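Local coordinates for glyoxylate-induced Protein (Pseudomonas aeruginosa, PDB 1SQ4) that is of unknown function but belongs to the two-domain cupin family and may act as a ureidoglycine aminohydrolase, at the interface of chains A and B. Sequence-based numbering; all coordinates share one arbitrary frame. Chains: chain A/B, Glyoxylate-induced Protein.

Both contacts join chain A to chain B, and the centres of their C-alpha atoms lie about 17 Å apart. They share no residue. In contact 1 strands 69-76 and 136-144 of chain A receive the chain B segment that follows strand 258-265. In contact 2 two short 3-10 helices of chain A, 35-37 and 40-42, with strand 52-57, meet the chain B loop that leads into strand 212-220. One copy therefore touches two separate stretches of its neighbour. The two chains are not related by an exact two-fold. The deposited assembly holds eight copies, but the structure alone does not show which pairing matters in solution.

Contact 1: the interface of chains A and B. Residues chain A 66-69, 71, 142-143; chain B 269-270, 272.
B:Leu272, A:Arg142 and B:His269 carry most of this contact, where the C-terminal tail of chain B lies against strands of the first cupin domain of chain A. The guanidinium of A:Arg142 stacks flat on one face of the B:His269 imidazole, with planes 6° apart. A:Arg142 NH2 sits 3.5 Å from the centroid of the B:His269 ring, a cation-pi contact. A bend at chi3 (77°) turns the end of the arginine chain onto that face. The charge could disfavour a protonated imidazole. A:Tyr71 meets the same imidazole edge to edge. The phenol oxygen A:Tyr71 OH forms a 2.8 Å hydrogen bond with B:His269 ND1, whose direction is not decided. The backbone amide B:Met270 N donates to A:Tyr71 OH at 3.1 Å, nearly straight (166° at H). Two bonds grip the phenol oxygen; the one to ND1 probably helps to set the turn of the imidazole. CG of B:Met270, a selenomethionine, lies in the plane of the tyrosine ring at its edge, 3.8 Å from A:Tyr71 CE1. B:Leu272 has the most surface buried but is poorly ordered, so its details are less sure. Its two methyls split over chain A. B:Leu272 CD2 rests on A:Ser69 CB at 3.4 Å. B:Leu272 CD1 points to the other strand, 3.8 Å from A:Lys143 CA, and also lies 3.6 Å from A:Arg142 NH1.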
ATOM      1  N   GLU A  66      15.986 -18.151 -14.109  1.00 23.15           N
ATOM      2  CA  GLU A  66      16.004 -19.448 -14.752  1.00 21.56           C
ATOM      3  C   GLU A  66      17.439 -19.899 -14.915  1.00 19.16           C
ATOM      4  O   GLU A  66      17.730 -20.779 -15.705  1.00 20.09           O
ATOM      5  CB  GLU A  66      15.339 -19.366 -16.113  1.00 23.92           C
ATOM      6  CG  GLU A  66      13.980 -18.712 -16.101  1.00 27.42           C
ATOM      7  CD  GLU A  66      13.399 -18.629 -17.492  1.00 30.31           C
ATOM      8  OE1 GLU A  66      13.093 -19.702 -18.068  1.00 31.08           O
ATOM      9  OE2 GLU A  66      13.267 -17.497 -18.016  1.00 30.81           O
ATOM     10  N   THR A  67      18.345 -19.292 -14.165  1.00 17.43           N
ATOM     11  CA  THR A  67      19.746 -19.670 -14.269  1.00 14.10           C
ATOM     12  C   THR A  67      20.014 -20.965 -13.523  1.00 13.44           C
ATOM     13  O   THR A  67      20.675 -21.866 -14.033  1.00 14.19           O
ATOM     14  CB  THR A  67      20.675 -18.597 -13.695  1.00 10.64           C
ATOM     15  OG1 THR A  67      20.526 -17.386 -14.440  1.00 10.09           O
ATOM     16  CG2 THR A  67      22.113 -19.060 -13.766  1.00 10.11           C
ATOM     17  N   PHE A  68      19.497 -21.059 -12.307  1.00 11.45           N
ATOM     18  CA  PHE A  68      19.721 -22.244 -11.498  1.00  9.47           C
ATOM     19  C   PHE A  68      18.464 -23.061 -11.294  1.00  8.23           C
ATOM     20  O   PHE A  68      17.344 -22.588 -11.486  1.00  8.77           O
ATOM     21  CB  PHE A  68      20.276 -21.848 -10.122  1.00  8.25           C
ATOM     22  CG  PHE A  68      21.702 -21.379 -10.143  1.00  7.36           C
ATOM     23  CD1 PHE A  68      22.743 -22.271 -10.393  1.00  8.13           C
ATOM     24  CD2 PHE A  68      22.012 -20.055  -9.869  1.00  7.02           C
ATOM     25  CE1 PHE A  68      24.081 -21.849 -10.368  1.00  7.99           C
ATOM     26  CE2 PHE A  68      23.339 -19.624  -9.841  1.00  9.43           C
ATOM     27  CZ  PHE A  68      24.380 -20.525 -10.091  1.00  7.16           C
ATOM     28  N   SER A  69      18.677 -24.308 -10.910  1.00  6.93           N
ATOM     29  CA  SER A  69      17.598 -25.221 -10.620  1.00  5.91           C
ATOM     30  C   SER A  69      18.100 -25.991  -9.398  1.00  6.33           C
ATOM     31  O   SER A  69      19.262 -26.398  -9.330  1.00  6.65           O
ATOM     32  CB  SER A  69      17.339 -26.143 -11.814  1.00  6.12           C
ATOM     33  OG  SER A  69      17.794 -27.462 -11.587  1.00  8.38           O
ATOM     34  N   TYR A  71      16.991 -29.100  -6.519  1.00  2.32           N
ATOM     35  CA  TYR A  71      16.041 -30.143  -6.156  1.00  2.76           C
ATOM     36  C   TYR A  71      16.477 -30.741  -4.824  1.00  3.37           C
ATOM     37  O   TYR A  71      17.655 -30.698  -4.472  1.00  2.24           O
ATOM     38  CB  TYR A  71      16.016 -31.279  -7.180  1.00  2.98           C
ATOM     39  CG  TYR A  71      15.976 -30.907  -8.637  1.00  1.38           C
ATOM     40  CD1 TYR A  71      15.247 -29.811  -9.089  1.00  1.36           C
ATOM     41  CD2 TYR A  71      16.581 -31.728  -9.584  1.00  1.00           C
ATOM     42  CE1 TYR A  71      15.114 -29.550 -10.449  1.00  1.00           C
ATOM     43  CE2 TYR A  71      16.451 -31.474 -10.943  1.00  1.00           C
ATOM     44  CZ  TYR A  71      15.711 -30.383 -11.366  1.00  1.00           C
ATOM     45  OH  TYR A  71      15.531 -30.150 -12.705  1.00  1.00           O
ATOM     46  N   ARG A 142      21.555 -27.385 -10.312  1.00  5.19           N
ATOM     47  CA  ARG A 142      21.923 -27.429 -11.728  1.00  6.21           C
ATOM     48  C   ARG A 142      22.046 -26.084 -12.417  1.00  5.85           C
ATOM     49  O   ARG A 142      21.388 -25.114 -12.041  1.00  8.15           O
ATOM     50  CB  ARG A 142      20.910 -28.277 -12.516  1.00  6.67           C
ATOM     51  CG  ARG A 142      20.901 -29.754 -12.131  1.00  6.34           C
ATOM     52  CD  ARG A 142      19.690 -30.503 -12.668  1.00  6.09           C
ATOM     53  NE  ARG A 142      19.750 -30.832 -14.095  1.00  5.26           N
ATOM     54  CZ  ARG A 142      19.112 -30.163 -15.048  1.00  5.15           C
ATOM     55  NH1 ARG A 142      18.365 -29.111 -14.733  1.00  6.70           N
ATOM     56  NH2 ARG A 142      19.194 -30.563 -16.310  1.00  3.63           N
ATOM     57  N   LYS A 143      22.890 -26.045 -13.443  1.00  3.99           N
ATOM     58  CA  LYS A 143      23.097 -24.840 -14.233  1.00  3.70           C
ATOM     59  C   LYS A 143      23.797 -25.175 -15.528  1.00  4.24           C
ATOM     60  O   LYS A 143      24.628 -26.077 -15.581  1.00  5.12           O
ATOM     61  CB  LYS A 143      23.959 -23.821 -13.488  1.00  3.52           C
ATOM     62  CG  LYS A 143      24.349 -22.594 -14.323  1.00  1.00           C
ATOM     63  CD  LYS A 143      25.471 -21.834 -13.631  1.00  1.00           C
ATOM     64  CE  LYS A 143      25.855 -20.509 -14.304  1.00  1.00           C
ATOM     65  NZ  LYS A 143      26.108 -20.572 -15.766  1.00  1.00           N
TER
ATOM     66  N   HIS B 269      12.901 -32.025 -16.333  1.00  8.47           N
ATOM     67  CA  HIS B 269      13.857 -31.143 -15.666  1.00 10.14           C
ATOM     68  C   HIS B 269      13.353 -29.717 -15.785  1.00 12.54           C
ATOM     69  O   HIS B 269      12.546 -29.419 -16.662  1.00 14.02           O
ATOM     70  CB  HIS B 269      15.241 -31.202 -16.327  1.00  8.42           C
ATOM     71  CG  HIS B 269      16.176 -32.195 -15.716  1.00  8.47           C
ATOM     72  ND1 HIS B 269      16.542 -32.165 -14.389  1.00 10.95           N
ATOM     73  CD2 HIS B 269      16.836 -33.246 -16.262  1.00  8.50           C
ATOM     74  CE1 HIS B 269      17.385 -33.153 -14.139  1.00  7.74           C
ATOM     75  NE2 HIS B 269      17.577 -33.823 -15.262  1.00  8.94           N
HETATM   76  N   MSE B 270      13.845 -28.835 -14.918  1.00 14.86           N
HETATM   77  CA  MSE B 270      13.458 -27.425 -14.946  1.00 16.42           C
HETATM   78  C   MSE B 270      14.235 -26.701 -16.049  1.00 16.79           C
HETATM   79  O   MSE B 270      15.447 -26.853 -16.156  1.00 14.86           O
HETATM   80  CB  MSE B 270      13.750 -26.774 -13.595  1.00 17.15           C
HETATM   81  CG  MSE B 270      12.887 -27.280 -12.457  1.00 21.08           C
HETATM   82 SE   MSE B 270      10.993 -26.903 -12.700  1.00 25.26          SE
HETATM   83  CE  MSE B 270      10.449 -28.617 -13.398  1.00 23.72           C
ATOM     84  N   LEU B 272      16.458 -24.311 -17.936  1.00 27.01           N
ATOM     85  CA  LEU B 272      17.533 -23.407 -17.534  1.00 28.79           C
ATOM     86  C   LEU B 272      17.999 -22.515 -18.677  1.00 29.30           C
ATOM     87  O   LEU B 272      18.149 -22.976 -19.802  1.00 30.85           O
ATOM     88  CB  LEU B 272      18.727 -24.211 -17.019  1.00 28.09           C
ATOM     89  CG  LEU B 272      18.467 -25.125 -15.823  1.00 28.93           C
ATOM     90  CD1 LEU B 272      19.722 -25.926 -15.526  1.00 29.15           C
ATOM     91  CD2 LEU B 272      18.036 -24.305 -14.616  1.00 28.33           C
TER

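Contact 2: the interface of chains A and B. Residues chain A 37, 41-42, 56; chain B 208-211.
The CG2 methyl of A:Val42 meets B:Val211 end-on, at its base near N and CB, in the tight part of this contact. A 3-10 helix of chain A, 40-42, presents the first valine. The second lies in the loop of chain B just before strand 212-220, within the second cupin domain. The two side chains cross at about a right angle. A:Val42 touches with one branch: A:Val42 CG2 lies 3.4 Å from B:Val211 CB. That methyl is anti to the backbone N, while CG1 takes the crowded position between N and the carbonyl carbon (chi1 69°). A:Val42 CG2 also lies against the B:His210 backbone, more loosely, at 3.9 Å from B:His210 CA.

A:Ile41, B:Thr209 and B:Glu208 add hidden surface beside the valines. A:Ile41 points its CD1 end at the backbone carbonyl of B:Glu208. The carbonyl oxygens of A:Ile41 and B:Thr209 are modelled too close for two acceptors. That is a clash and carries nothing.

The packing is looser towards A:Val37 and A:Val56. Here the carboxylate end of B:Glu208 takes part. CG of B:Glu208 is anti to the backbone N (chi1 -172°), and the chain then bends at chi2. The carboxylate oxygen B:Glu208 OE1 comes 4.1 Å from A:Val37 CG1, a loose approach. On the strand side, B:Val211 CG2 stays 4.1 Å from the carbonyl oxygen A:Val56 O.

A water takes over where the backbones do not meet directly. Water 1 lies 2.8 Å from the carbonyl oxygen A:Val42 O. The amide B:Val211 N bonds to water 1 at 2.6 Å (153° at H). This bridge links the two chains beside the packed methyl. Water 1 also sits 3.0 Å from the imidazole nitrogen B:His210 ND1.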
ATOM      1  N   VAL A  37       6.238 -25.917   2.739  1.00 13.56           N
ATOM      2  CA  VAL A  37       5.762 -26.105   1.390  1.00 15.39           C
ATOM      3  C   VAL A  37       6.026 -27.535   0.933  1.00 15.97           C
ATOM      4  O   VAL A  37       5.210 -28.148   0.227  1.00 14.19           O
ATOM      5  CB  VAL A  37       6.471 -25.133   0.455  1.00 15.61           C
ATOM      6  CG1 VAL A  37       5.849 -25.178  -0.919  1.00 16.61           C
ATOM      7  CG2 VAL A  37       6.395 -23.744   1.041  1.00 17.98           C
ATOM      8  N   ILE A  41       2.191 -34.500  -1.588  1.00 17.13           N
ATOM      9  CA  ILE A  41       1.487 -34.356  -2.865  1.00 16.80           C
ATOM     10  C   ILE A  41       2.014 -33.287  -3.793  1.00 16.49           C
ATOM     11  O   ILE A  41       1.392 -32.983  -4.816  1.00 17.19           O
ATOM     12  CB  ILE A  41      -0.023 -34.088  -2.682  1.00 15.86           C
ATOM     13  CG1 ILE A  41      -0.245 -33.068  -1.581  1.00 14.52           C
ATOM     14  CG2 ILE A  41      -0.750 -35.387  -2.400  1.00 18.26           C
ATOM     15  CD1 ILE A  41       0.333 -31.732  -1.880  1.00 15.13           C
ATOM     16  N   VAL A  42       3.157 -32.712  -3.457  1.00 14.15           N
ATOM     17  CA  VAL A  42       3.687 -31.665  -4.303  1.00 11.36           C
ATOM     18  C   VAL A  42       5.070 -32.035  -4.839  1.00  8.92           C
ATOM     19  O   VAL A  42       5.737 -31.216  -5.477  1.00  7.50           O
ATOM     20  CB  VAL A  42       3.699 -30.337  -3.524  1.00 10.34           C
ATOM     21  CG1 VAL A  42       4.718 -30.395  -2.421  1.00 12.70           C
ATOM     22  CG2 VAL A  42       3.956 -29.189  -4.458  1.00 13.10           C
ATOM     23  N   VAL A  56      10.989 -29.600  -5.770  1.00 12.03           N
ATOM     24  CA  VAL A  56      11.590 -28.634  -6.686  1.00 13.39           C
ATOM     25  C   VAL A  56      11.573 -27.239  -6.087  1.00 15.14           C
ATOM     26  O   VAL A  56      10.668 -26.874  -5.338  1.00 16.85           O
ATOM     27  CB  VAL A  56      10.857 -28.590  -8.061  1.00 13.14           C
ATOM     28  CG1 VAL A  56      11.605 -27.667  -9.004  1.00 13.54           C
ATOM     29  CG2 VAL A  56      10.773 -29.976  -8.675  1.00 11.49           C
TER
ATOM     30  N   GLU B 208      -2.648 -26.912  -2.077  1.00 13.58           N
ATOM     31  CA  GLU B 208      -1.667 -26.834  -3.150  1.00 13.69           C
ATOM     32  C   GLU B 208      -1.383 -28.247  -3.640  1.00 12.23           C
ATOM     33  O   GLU B 208      -1.143 -29.145  -2.841  1.00 12.61           O
ATOM     34  CB  GLU B 208      -0.382 -26.170  -2.636  1.00 16.37           C
ATOM     35  CG  GLU B 208       0.665 -25.862  -3.713  1.00 20.84           C
ATOM     36  CD  GLU B 208       1.474 -24.588  -3.411  1.00 24.35           C
ATOM     37  OE1 GLU B 208       2.059 -24.490  -2.303  1.00 26.53           O
ATOM     38  OE2 GLU B 208       1.525 -23.685  -4.287  1.00 20.94           O
ATOM     39  N   THR B 209      -1.441 -28.452  -4.950  1.00 11.87           N
ATOM     40  CA  THR B 209      -1.175 -29.773  -5.506  1.00 10.79           C
ATOM     41  C   THR B 209       0.040 -29.727  -6.404  1.00 10.61           C
ATOM     42  O   THR B 209       0.523 -30.759  -6.840  1.00 11.69           O
ATOM     43  CB  THR B 209      -2.348 -30.300  -6.340  1.00 10.57           C
ATOM     44  OG1 THR B 209      -2.745 -29.300  -7.287  1.00 11.89           O
ATOM     45  CG2 THR B 209      -3.516 -30.659  -5.449  1.00 10.02           C
ATOM     46  N   HIS B 210       0.528 -28.527  -6.685  1.00 10.72           N
ATOM     47  CA  HIS B 210       1.702 -28.363  -7.536  1.00 10.73           C
ATOM     48  C   HIS B 210       2.508 -27.235  -6.946  1.00  9.90           C
ATOM     49  O   HIS B 210       1.939 -26.293  -6.420  1.00  9.98           O
ATOM     50  CB  HIS B 210       1.295 -28.004  -8.962  1.00 11.12           C
ATOM     51  CG  HIS B 210       2.390 -28.180  -9.960  1.00  8.91           C
ATOM     52  ND1 HIS B 210       3.139 -29.332 -10.038  1.00  9.40           N
ATOM     53  CD2 HIS B 210       2.832 -27.371 -10.952  1.00  7.99           C
ATOM     54  CE1 HIS B 210       3.994 -29.229 -11.038  1.00  9.30           C
ATOM     55  NE2 HIS B 210       3.826 -28.048 -11.609  1.00  9.12           N
ATOM     56  N   VAL B 211       3.828 -27.325  -7.035  1.00  9.62           N
ATOM     57  CA  VAL B 211       4.679 -26.301  -6.455  1.00 11.19           C
ATOM     58  C   VAL B 211       4.972 -25.184  -7.451  1.00  9.62           C
ATOM     59  O   VAL B 211       5.125 -24.027  -7.075  1.00  8.63           O
ATOM     60  CB  VAL B 211       5.998 -26.934  -5.928  1.00 12.67           C
ATOM     61  CG1 VAL B 211       6.886 -27.334  -7.092  1.00 17.10           C
ATOM     62  CG2 VAL B 211       6.711 -25.978  -5.024  1.00 13.57           C
TER
HETATM   63  O   HOH W   1       4.841 -29.625  -7.555  1.00  3.28           O